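Local coordinates for protein 3'-5' exonuclease crn-4 (Caenorhabditis elegans, PDB 5DK5) that degrades RNA and DNA exonucleolytically from the 3' end and takes part in the breakdown of DNA during apoptosis, at residues Phe118-Asp121 with Asp125-Arg128; Asp290-Lys293 with Pro298-Phe301; Glu40-Ala45 with Asp80-Pro85. All coordinates share one frame; numbering follows the deposited sequence.

Interaction 1 (Phe118-Asp121 with Asp125-Arg128); sequences FVCD and DLWR. With IPA (isopropyl alcohol), chain M.
C120 SG stands anti to its own carbonyl carbon (chi1 -56°), and D125 CG has the same setting, which turns the thiol toward the helix and the carboxylate toward the strand. SG reaches D125 CB at 3.8 Å and, a little farther, L126 CG at 4.2 Å; the small, weakly polar thiol of a cysteine packs well against both. D121 swings its carboxylate across that of D125, with planes 54° apart and OD1 to OD1 3.4 Å: two acceptors, not a bond. D125 OD2 instead accepts from F26 N, which fixes its carboxylate beside D25, a magnesium ligand; D125 is probably the third acid of the DEDDh set. Farther along the helix, R128 NH1 donates to O2 of an isopropanol probably left from the crystallisation liquor (3.2 Å, 153°), while NE bonds to Q124 OE1. With an alanine here, Q124 OE1 would probably lose this donor and the alcohol its polar hold. F118 CB meets L126 CD1 at 4.4 Å, closing the apolar end. The contact belongs to the beta-alpha-beta unit of strand 116-120, helix 124-136 and strand 147-150, with strand 20-28 flanking F118, C120 and D125 and helix 239-249 lying against W127 and R128.

Interaction 2 (Asp290-Lys293 with Pro298-Phe301); sequences DLYK and PIHF
I299 lays its CG1 branch against the backbone carbonyl of L291, CG1 to O 4.1 Å. I299 occupies the N-cap position of the C-terminal helix 300-305, and the chain reaches it from the loop at 290-293 by folding back on itself. The backbones stay well apart, Y292 CA to P298 CA being 7.0 Å, and a branched aliphatic side chain spans part of that separation. CG1 of I299 lies anti to the carbonyl carbon (chi1 -48°), which turns this branch toward L291 and Y292, while CG2 takes the place anti to the backbone N. An isoleucine has no polar side chain to offer the start of the helix; D36 does that work, its two carboxylate oxygens accepting from H300 N and F301 N. The helix start is also tied to the homodimer: both ring nitrogens of H300 are hydrogen-bonded to the second subunit, ND1 to D90 OD2 and NE2 to T73 OG1 of that chain. Y292 suits its place because its ring can stack on Y308, whose hydroxyl is bonded to I299 N, and still present an apolar edge to I299. That edge meets the isoleucine near the plane of the ring, CE1 of Y292 standing 4.5 Å from CG1 of I299.

Interaction 3 (Glu40-Ala45 with Asp80-Pro85); sequences EVIQFA and DFTGIP
The side-chain amide of Q43 meets I84 through its oxygen: I84 CD1 lies 3.4 Å from Q43 OE1, with I84 CG1 behind it at 3.6 Å from the same oxygen, both over the same face, off the plane at the oxygen end. At the nitrogen end of the amide, NE2 is hydrogen-bonded to N63 OD1 and more weakly to D190 OD2, and OE1 too has a hydrogen-bond partner beyond these segments, which satisfies both polar atoms and keeps the group from turning. Nearer the backbone, Q43 CB adds a purely apolar touch to I84 CD1 at 3.7 Å. The second partner of that methyl is I42, whose CD1 meets I84 CD1 at 3.6 Å, the two chains crossing at a slant. In I42 the CG1 branch takes the crowded position between backbone N and carbonyl carbon (chi1 54°), which sends it toward the loop. Consecutive residues of a regular strand point to opposite sides, yet I42 and Q43 both reach I84, because they form a classic beta bulge facing E27 on the neighbouring strand 20-28. E27 is a magnesium ligand, and T82 also touches its side chain, so the bulge and the end of helix 76-82 meet next to the active site. T82 suits the helix end: its OG1 accepts from I84 N (3.2 Å, 158°), making an ST turn, and is also bonded to C78 O one turn back. Between T82 and I84, G83 leaves the helix with positive phi, 76°, a value glycine adopts easily. The turn fixes the backbone from which I84 reaches over to the strand, and it sets T82 OG1 4.4 Å from I42 CD1.

In the fold
Along the chain interaction 3 comes first, interaction 1 second and interaction 2 last. Interactions 1 and 3 both reach the central mixed sheet of the exonuclease domain, on strands 116-120 and 41-50, with strand 20-28 between them; their centres are about 16 Å apart. Strand 20-28 carries the magnesium ligands D25 and E27, so the two contacts approach the metal site from different neighbouring strands, each bringing in a helix, 124-136 or 76-82. Interaction 2 lies in the C-terminal region, its centre about 25 Å from that of interaction 1 and about 27 Å from that of interaction 3, away from the annotated sites. Its P298 and H300 touch the second subunit, in keeping with dimerisation through the C-terminus.

Interaction 1 (Phe118-Asp121 with Asp125-Arg128)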
ATOM      1  N   PHE B 118       2.645  15.124  26.978  1.00 37.62           N
ATOM      2  CA  PHE B 118       2.778  15.287  25.539  1.00 37.16           C
ATOM      3  C   PHE B 118       1.780  16.309  25.010  1.00 29.37           C
ATOM      4  O   PHE B 118       0.657  16.407  25.503  1.00 34.10           O
ATOM      5  CB  PHE B 118       2.591  13.945  24.826  1.00 34.30           C
ATOM      6  CG  PHE B 118       3.715  12.981  25.056  1.00 32.33           C
ATOM      7  CD1 PHE B 118       4.873  13.058  24.303  1.00 31.40           C
ATOM      8  CD2 PHE B 118       3.620  12.005  26.032  1.00 32.95           C
ATOM      9  CE1 PHE B 118       5.914  12.176  24.516  1.00 31.31           C
ATOM     10  CE2 PHE B 118       4.657  11.121  26.251  1.00 31.91           C
ATOM     11  CZ  PHE B 118       5.806  11.207  25.491  1.00 31.19           C
ATOM     12  N   VAL B 119       2.211  17.072  24.011  1.00 31.77           N
ATOM     13  CA  VAL B 119       1.368  18.064  23.358  1.00 33.18           C
ATOM     14  C   VAL B 119       1.198  17.705  21.888  1.00 32.01           C
ATOM     15  O   VAL B 119       2.168  17.366  21.208  1.00 30.66           O
ATOM     16  CB  VAL B 119       1.967  19.478  23.476  1.00 30.94           C
ATOM     17  CG1 VAL B 119       1.050  20.508  22.828  1.00 42.13           C
ATOM     18  CG2 VAL B 119       2.220  19.825  24.939  1.00 31.82           C
ATOM     19  N   CYS B 120      -0.040  17.776  21.407  1.00 32.95           N
ATOM     20  CA  CYS B 120      -0.348  17.483  20.012  1.00 28.45           C
ATOM     21  C   CYS B 120      -1.315  18.533  19.480  1.00 29.27           C
ATOM     22  O   CYS B 120      -1.918  19.278  20.254  1.00 30.28           O
ATOM     23  CB  CYS B 120      -0.941  16.080  19.872  1.00 30.85           C
ATOM     24  SG  CYS B 120       0.104  14.760  20.536  1.00 33.17           S
ATOM     25  N   ASP B 121      -1.459  18.595  18.160  1.00 32.13           N
ATOM     26  CA  ASP B 121      -2.348  19.571  17.540  1.00 34.32           C
ATOM     27  C   ASP B 121      -3.769  19.023  17.406  1.00 33.96           C
ATOM     28  O   ASP B 121      -4.679  19.739  16.994  1.00 35.72           O
ATOM     29  CB  ASP B 121      -1.809  19.990  16.172  1.00 37.12           C
ATOM     30  CG  ASP B 121      -1.831  18.864  15.161  1.00 38.09           C
ATOM     31  OD1 ASP B 121      -1.752  17.685  15.567  1.00 38.76           O
ATOM     32  OD2 ASP B 121      -1.921  19.163  13.953  1.00 38.83           O
ATOM     33  N   ASP B 125      -3.094  11.953  16.914  1.00 25.50           N
ATOM     34  CA  ASP B 125      -1.782  11.357  17.161  1.00 28.16           C
ATOM     35  C   ASP B 125      -1.813  10.235  18.198  1.00 28.19           C
ATOM     36  O   ASP B 125      -1.219   9.178  17.987  1.00 26.97           O
ATOM     37  CB  ASP B 125      -0.785  12.431  17.608  1.00 32.68           C
ATOM     38  CG  ASP B 125      -0.417  13.390  16.491  1.00 35.36           C
ATOM     39  OD1 ASP B 125      -1.099  14.426  16.343  1.00 35.85           O
ATOM     40  OD2 ASP B 125       0.558  13.109  15.762  1.00 35.47           O
ATOM     41  N   LEU B 126      -2.505  10.460  19.311  1.00 32.15           N
ATOM     42  CA  LEU B 126      -2.488   9.508  20.418  1.00 31.19           C
ATOM     43  C   LEU B 126      -3.760   8.663  20.506  1.00 31.00           C
ATOM     44  O   LEU B 126      -3.686   7.457  20.739  1.00 30.22           O
ATOM     45  CB  LEU B 126      -2.261  10.247  21.739  1.00 31.11           C
ATOM     46  CG  LEU B 126      -0.878  10.891  21.905  1.00 32.42           C
ATOM     47  CD1 LEU B 126      -0.770  11.570  23.257  1.00 33.46           C
ATOM     48  CD2 LEU B 126       0.250   9.876  21.737  1.00 32.94           C
ATOM     49  N   TRP B 127      -4.924   9.277  20.322  1.00 24.96           N
ATOM     50  CA  TRP B 127      -6.170   8.522  20.411  1.00 25.13           C
ATOM     51  C   TRP B 127      -6.311   7.510  19.272  1.00 24.96           C
ATOM     52  O   TRP B 127      -6.748   6.383  19.498  1.00 24.14           O
ATOM     53  CB  TRP B 127      -7.383   9.452  20.415  1.00 26.03           C
ATOM     54  CG  TRP B 127      -8.629   8.762  19.964  1.00 26.10           C
ATOM     55  CD1 TRP B 127      -9.367   7.853  20.666  1.00 26.39           C
ATOM     56  CD2 TRP B 127      -9.278   8.912  18.696  1.00 25.92           C
ATOM     57  NE1 TRP B 127     -10.436   7.432  19.915  1.00 31.53           N
ATOM     58  CE2 TRP B 127     -10.405   8.068  18.702  1.00 32.53           C
ATOM     59  CE3 TRP B 127      -9.015   9.681  17.558  1.00 31.71           C
ATOM     60  CZ2 TRP B 127     -11.269   7.970  17.614  1.00 32.61           C
ATOM     61  CZ3 TRP B 127      -9.874   9.582  16.480  1.00 31.61           C
ATOM     62  CH2 TRP B 127     -10.987   8.734  16.516  1.00 28.02           C
ATOM     63  N   ARG B 128      -5.946   7.907  18.054  1.00 29.04           N
ATOM     64  CA  ARG B 128      -6.088   7.025  16.891  1.00 27.69           C
ATOM     65  C   ARG B 128      -4.774   6.352  16.511  1.00 25.09           C
ATOM     66  O   ARG B 128      -4.636   5.134  16.628  1.00 23.04           O
ATOM     67  CB  ARG B 128      -6.632   7.800  15.684  1.00 28.10           C
ATOM     68  CG  ARG B 128      -6.784   6.944  14.423  1.00 28.81           C
ATOM     69  CD  ARG B 128      -7.527   7.684  13.312  1.00 27.08           C
ATOM     70  NE  ARG B 128      -6.780   8.841  12.830  1.00 26.66           N
ATOM     71  CZ  ARG B 128      -5.785   8.784  11.951  1.00 25.60           C
ATOM     72  NH1 ARG B 128      -5.396   7.621  11.445  1.00 23.13           N
ATOM     73  NH2 ARG B 128      -5.170   9.898  11.580  1.00 28.68           N
TER
HETATM   74  C1  IPA M 305      -6.425   2.773  11.518  1.00 48.91           C
HETATM   75  C2  IPA M 305      -7.625   3.676  11.689  1.00 49.07           C
HETATM   76  C3  IPA M 305      -8.093   3.619  13.127  1.00 49.76           C
HETATM   77  O2  IPA M 305      -7.258   4.996  11.360  1.00 48.87           O

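Interaction 2 (Asp290-Lys293 with Pro298-Phe301)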
ATOM      1  N   ASP B 290     -22.084  -5.098  16.392  1.00 50.33           N
ATOM      2  CA  ASP B 290     -23.024  -4.683  15.354  1.00 50.82           C
ATOM      3  C   ASP B 290     -22.321  -4.289  14.058  1.00 49.11           C
ATOM      4  O   ASP B 290     -22.906  -4.372  12.979  1.00 53.79           O
ATOM      5  CB  ASP B 290     -23.876  -3.515  15.853  1.00 52.90           C
ATOM      6  CG  ASP B 290     -23.037  -2.369  16.389  1.00 52.48           C
ATOM      7  OD1 ASP B 290     -22.570  -2.467  17.541  1.00 52.75           O
ATOM      8  OD2 ASP B 290     -22.845  -1.373  15.660  1.00 52.19           O
ATOM      9  N   LEU B 291     -21.069  -3.856  14.170  1.00 35.58           N
ATOM     10  CA  LEU B 291     -20.291  -3.442  13.006  1.00 36.30           C
ATOM     11  C   LEU B 291     -19.535  -4.610  12.372  1.00 36.28           C
ATOM     12  O   LEU B 291     -18.990  -4.482  11.274  1.00 34.87           O
ATOM     13  CB  LEU B 291     -19.299  -2.341  13.397  1.00 34.21           C
ATOM     14  CG  LEU B 291     -19.886  -1.025  13.911  1.00 35.40           C
ATOM     15  CD1 LEU B 291     -18.769  -0.104  14.374  1.00 35.28           C
ATOM     16  CD2 LEU B 291     -20.726  -0.344  12.841  1.00 36.10           C
ATOM     17  N   TYR B 292     -19.518  -5.747  13.063  1.00 44.77           N
ATOM     18  CA  TYR B 292     -18.672  -6.881  12.690  1.00 44.98           C
ATOM     19  C   TYR B 292     -19.460  -8.109  12.217  1.00 47.49           C
ATOM     20  O   TYR B 292     -18.922  -9.218  12.196  1.00 47.10           O
ATOM     21  CB  TYR B 292     -17.794  -7.275  13.885  1.00 41.84           C
ATOM     22  CG  TYR B 292     -16.782  -6.232  14.318  1.00 37.61           C
ATOM     23  CD1 TYR B 292     -16.358  -5.232  13.450  1.00 33.34           C
ATOM     24  CD2 TYR B 292     -16.243  -6.255  15.598  1.00 36.42           C
ATOM     25  CE1 TYR B 292     -15.433  -4.286  13.846  1.00 32.38           C
ATOM     26  CE2 TYR B 292     -15.317  -5.314  16.003  1.00 35.05           C
ATOM     27  CZ  TYR B 292     -14.916  -4.332  15.123  1.00 31.63           C
ATOM     28  OH  TYR B 292     -13.994  -3.395  15.522  1.00 29.10           O
ATOM     29  N   LYS B 293     -20.718  -7.916  11.830  1.00 61.61           N
ATOM     30  CA  LYS B 293     -21.595  -9.042  11.497  1.00 65.18           C
ATOM     31  C   LYS B 293     -21.937  -9.135  10.006  1.00 66.20           C
ATOM     32  O   LYS B 293     -22.500 -10.138   9.560  1.00 65.81           O
ATOM     33  CB  LYS B 293     -22.884  -8.959  12.315  1.00 69.27           C
ATOM     34  CG  LYS B 293     -23.693  -7.696  12.098  1.00 72.17           C
ATOM     35  CD  LYS B 293     -24.923  -7.694  12.988  1.00 75.61           C
ATOM     36  CE  LYS B 293     -25.748  -6.433  12.806  1.00 77.66           C
ATOM     37  NZ  LYS B 293     -26.933  -6.415  13.710  1.00 80.08           N
ATOM     38  N   PRO B 298     -16.920  -5.767   5.128  1.00 36.29           N
ATOM     39  CA  PRO B 298     -16.064  -5.847   6.316  1.00 33.63           C
ATOM     40  C   PRO B 298     -15.238  -4.584   6.544  1.00 30.05           C
ATOM     41  O   PRO B 298     -14.879  -3.900   5.585  1.00 26.43           O
ATOM     42  CB  PRO B 298     -15.139  -7.037   6.010  1.00 31.94           C
ATOM     43  CG  PRO B 298     -15.656  -7.654   4.740  1.00 31.99           C
ATOM     44  CD  PRO B 298     -16.386  -6.579   4.024  1.00 33.73           C
ATOM     45  N   ILE B 299     -14.943  -4.289   7.806  1.00 31.41           N
ATOM     46  CA  ILE B 299     -14.044  -3.195   8.157  1.00 30.32           C
ATOM     47  C   ILE B 299     -12.606  -3.694   8.064  1.00 26.55           C
ATOM     48  O   ILE B 299     -12.129  -4.400   8.953  1.00 27.35           O
ATOM     49  CB  ILE B 299     -14.311  -2.658   9.577  1.00 31.24           C
ATOM     50  CG1 ILE B 299     -15.806  -2.399   9.794  1.00 34.24           C
ATOM     51  CG2 ILE B 299     -13.504  -1.394   9.828  1.00 31.01           C
ATOM     52  CD1 ILE B 299     -16.391  -1.320   8.905  1.00 36.87           C
ATOM     53  N   HIS B 300     -11.919  -3.326   6.989  1.00 22.21           N
ATOM     54  CA  HIS B 300     -10.591  -3.865   6.708  1.00 21.31           C
ATOM     55  C   HIS B 300      -9.587  -3.586   7.827  1.00 22.28           C
ATOM     56  O   HIS B 300      -8.884  -4.494   8.272  1.00 18.58           O
ATOM     57  CB  HIS B 300     -10.057  -3.302   5.386  1.00 19.58           C
ATOM     58  CG  HIS B 300      -8.608  -3.588   5.150  1.00 19.52           C
ATOM     59  ND1 HIS B 300      -8.112  -4.866   5.000  1.00 20.16           N
ATOM     60  CD2 HIS B 300      -7.541  -2.759   5.038  1.00 18.51           C
ATOM     61  CE1 HIS B 300      -6.807  -4.811   4.804  1.00 17.61           C
ATOM     62  NE2 HIS B 300      -6.436  -3.545   4.823  1.00 16.97           N
ATOM     63  N   PHE B 301      -9.524  -2.339   8.284  1.00 21.03           N
ATOM     64  CA  PHE B 301      -8.511  -1.950   9.262  1.00 20.54           C
ATOM     65  C   PHE B 301      -8.761  -2.616  10.612  1.00 20.75           C
ATOM     66  O   PHE B 301      -7.831  -2.837  11.385  1.00 20.90           O
ATOM     67  CB  PHE B 301      -8.459  -0.424   9.419  1.00 19.23           C
ATOM     68  CG  PHE B 301      -9.512   0.143  10.337  1.00 25.81           C
ATOM     69  CD1 PHE B 301      -9.306   0.191  11.708  1.00 28.01           C
ATOM     70  CD2 PHE B 301     -10.693   0.654   9.826  1.00 20.68           C
ATOM     71  CE1 PHE B 301     -10.267   0.717  12.551  1.00 29.53           C
ATOM     72  CE2 PHE B 301     -11.655   1.184  10.665  1.00 25.51           C
ATOM     73  CZ  PHE B 301     -11.442   1.216  12.029  1.00 28.36           C
TER

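Interaction 3 (Glu40-Ala45 with Asp80-Pro85)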
ATOM      1  N   GLU B  40      -0.027   2.785   9.645  1.00 21.11           N
ATOM      2  CA  GLU B  40       1.161   2.438  10.418  1.00 21.74           C
ATOM      3  C   GLU B  40       2.083   3.642  10.537  1.00 21.50           C
ATOM      4  O   GLU B  40       2.294   4.360   9.563  1.00 22.78           O
ATOM      5  CB  GLU B  40       1.919   1.284   9.766  1.00 23.32           C
ATOM      6  CG  GLU B  40       1.142  -0.006   9.664  1.00 22.80           C
ATOM      7  CD  GLU B  40       1.881  -1.045   8.849  1.00 24.94           C
ATOM      8  OE1 GLU B  40       1.836  -0.966   7.603  1.00 24.02           O
ATOM      9  OE2 GLU B  40       2.519  -1.934   9.454  1.00 28.85           O
ATOM     10  N   VAL B  41       2.641   3.850  11.726  1.00 20.79           N
ATOM     11  CA  VAL B  41       3.592   4.931  11.954  1.00 20.86           C
ATOM     12  C   VAL B  41       4.834   4.750  11.086  1.00 19.49           C
ATOM     13  O   VAL B  41       5.410   3.662  11.041  1.00 18.29           O
ATOM     14  CB  VAL B  41       4.016   4.999  13.436  1.00 23.31           C
ATOM     15  CG1 VAL B  41       5.077   6.076  13.651  1.00 24.67           C
ATOM     16  CG2 VAL B  41       2.812   5.263  14.321  1.00 21.78           C
ATOM     17  N   ILE B  42       5.244   5.818  10.405  1.00 18.10           N
ATOM     18  CA  ILE B  42       6.446   5.792   9.572  1.00 19.19           C
ATOM     19  C   ILE B  42       7.431   6.895   9.960  1.00 20.97           C
ATOM     20  O   ILE B  42       8.574   6.900   9.501  1.00 22.07           O
ATOM     21  CB  ILE B  42       6.101   5.919   8.074  1.00 17.57           C
ATOM     22  CG1 ILE B  42       5.235   7.154   7.820  1.00 19.55           C
ATOM     23  CG2 ILE B  42       5.383   4.659   7.596  1.00 16.95           C
ATOM     24  CD1 ILE B  42       4.933   7.394   6.353  1.00 22.80           C
ATOM     25  N   GLN B  43       6.991   7.826  10.801  1.00 23.99           N
ATOM     26  CA  GLN B  43       7.904   8.793  11.401  1.00 24.71           C
ATOM     27  C   GLN B  43       7.462   9.158  12.816  1.00 25.55           C
ATOM     28  O   GLN B  43       6.275   9.340  13.087  1.00 25.68           O
ATOM     29  CB  GLN B  43       8.018  10.051  10.542  1.00 25.30           C
ATOM     30  CG  GLN B  43       9.113  10.998  11.016  1.00 28.41           C
ATOM     31  CD  GLN B  43       9.416  12.102  10.023  1.00 31.67           C
ATOM     32  OE1 GLN B  43       8.695  12.293   9.043  1.00 34.58           O
ATOM     33  NE2 GLN B  43      10.492  12.839  10.275  1.00 31.54           N
ATOM     34  N   PHE B  44       8.446   9.259  13.705  1.00 26.09           N
ATOM     35  CA  PHE B  44       8.229   9.467  15.132  1.00 25.55           C
ATOM     36  C   PHE B  44       9.047  10.682  15.571  1.00 25.53           C
ATOM     37  O   PHE B  44      10.266  10.587  15.712  1.00 29.34           O
ATOM     38  CB  PHE B  44       8.641   8.204  15.901  1.00 27.77           C
ATOM     39  CG  PHE B  44       8.110   8.121  17.308  1.00 30.66           C
ATOM     40  CD1 PHE B  44       7.731   9.253  18.010  1.00 34.47           C
ATOM     41  CD2 PHE B  44       8.000   6.888  17.933  1.00 33.13           C
ATOM     42  CE1 PHE B  44       7.250   9.155  19.303  1.00 37.05           C
ATOM     43  CE2 PHE B  44       7.521   6.785  19.224  1.00 34.71           C
ATOM     44  CZ  PHE B  44       7.147   7.917  19.910  1.00 36.27           C
ATOM     45  N   ALA B  45       8.377  11.813  15.786  1.00 23.10           N
ATOM     46  CA  ALA B  45       9.062  13.080  16.044  1.00 24.21           C
ATOM     47  C   ALA B  45       8.620  13.734  17.351  1.00 25.60           C
ATOM     48  O   ALA B  45       7.425  13.875  17.616  1.00 26.50           O
ATOM     49  CB  ALA B  45       8.841  14.039  14.884  1.00 26.64           C
ATOM     50  N   ASP B  80       3.864  12.519  -0.870  1.00 31.87           N
ATOM     51  CA  ASP B  80       3.645  13.938  -1.122  1.00 34.86           C
ATOM     52  C   ASP B  80       3.176  14.664   0.136  1.00 35.32           C
ATOM     53  O   ASP B  80       3.496  15.836   0.341  1.00 35.93           O
ATOM     54  CB  ASP B  80       2.620  14.134  -2.243  1.00 38.68           C
ATOM     55  CG  ASP B  80       3.141  13.696  -3.603  1.00 40.89           C
ATOM     56  OD1 ASP B  80       4.373  13.571  -3.766  1.00 42.38           O
ATOM     57  OD2 ASP B  80       2.314  13.485  -4.514  1.00 40.48           O
ATOM     58  N   PHE B  81       2.421  13.965   0.976  1.00 34.75           N
ATOM     59  CA  PHE B  81       1.850  14.569   2.174  1.00 33.53           C
ATOM     60  C   PHE B  81       2.834  14.597   3.343  1.00 31.22           C
ATOM     61  O   PHE B  81       2.930  15.596   4.055  1.00 32.37           O
ATOM     62  CB  PHE B  81       0.582  13.820   2.586  1.00 33.55           C
ATOM     63  CG  PHE B  81      -0.041  14.342   3.847  1.00 36.35           C
ATOM     64  CD1 PHE B  81      -0.715  15.552   3.852  1.00 38.78           C
ATOM     65  CD2 PHE B  81       0.047  13.623   5.027  1.00 37.26           C
ATOM     66  CE1 PHE B  81      -1.289  16.037   5.013  1.00 40.92           C
ATOM     67  CE2 PHE B  81      -0.525  14.102   6.190  1.00 40.41           C
ATOM     68  CZ  PHE B  81      -1.193  15.311   6.183  1.00 41.62           C
ATOM     69  N   THR B  82       3.555  13.498   3.541  1.00 28.29           N
ATOM     70  CA  THR B  82       4.464  13.367   4.676  1.00 28.98           C
ATOM     71  C   THR B  82       5.868  13.883   4.362  1.00 30.67           C
ATOM     72  O   THR B  82       6.623  14.242   5.268  1.00 32.09           O
ATOM     73  CB  THR B  82       4.579  11.904   5.126  1.00 27.35           C
ATOM     74  OG1 THR B  82       5.179  11.130   4.079  1.00 27.25           O
ATOM     75  CG2 THR B  82       3.205  11.333   5.465  1.00 28.32           C
ATOM     76  N   GLY B  83       6.214  13.917   3.078  1.00 30.95           N
ATOM     77  CA  GLY B  83       7.547  14.305   2.653  1.00 32.48           C
ATOM     78  C   GLY B  83       8.577  13.210   2.882  1.00 33.28           C
ATOM     79  O   GLY B  83       9.777  13.441   2.739  1.00 35.04           O
ATOM     80  N   ILE B  84       8.110  12.014   3.227  1.00 27.87           N
ATOM     81  CA  ILE B  84       9.004  10.901   3.526  1.00 26.03           C
ATOM     82  C   ILE B  84       9.297  10.102   2.254  1.00 25.40           C
ATOM     83  O   ILE B  84       8.369   9.639   1.589  1.00 23.42           O
ATOM     84  CB  ILE B  84       8.403   9.967   4.593  1.00 24.61           C
ATOM     85  CG1 ILE B  84       8.120  10.753   5.875  1.00 25.57           C
ATOM     86  CG2 ILE B  84       9.349   8.806   4.888  1.00 23.12           C
ATOM     87  CD1 ILE B  84       7.364   9.972   6.929  1.00 25.12           C
ATOM     88  N   PRO B  85      10.586   9.944   1.899  1.00 28.52           N
ATOM     89  CA  PRO B  85      10.920   9.115   0.737  1.00 27.62           C
ATOM     90  C   PRO B  85      10.932   7.627   1.078  1.00 27.72           C
ATOM     91  O   PRO B  85      11.148   7.260   2.235  1.00 24.76           O
ATOM     92  CB  PRO B  85      12.315   9.604   0.349  1.00 28.98           C
ATOM     93  CG  PRO B  85      12.916  10.038   1.631  1.00 30.90           C
ATOM     94  CD  PRO B  85      11.785  10.594   2.463  1.00 30.56           C
TER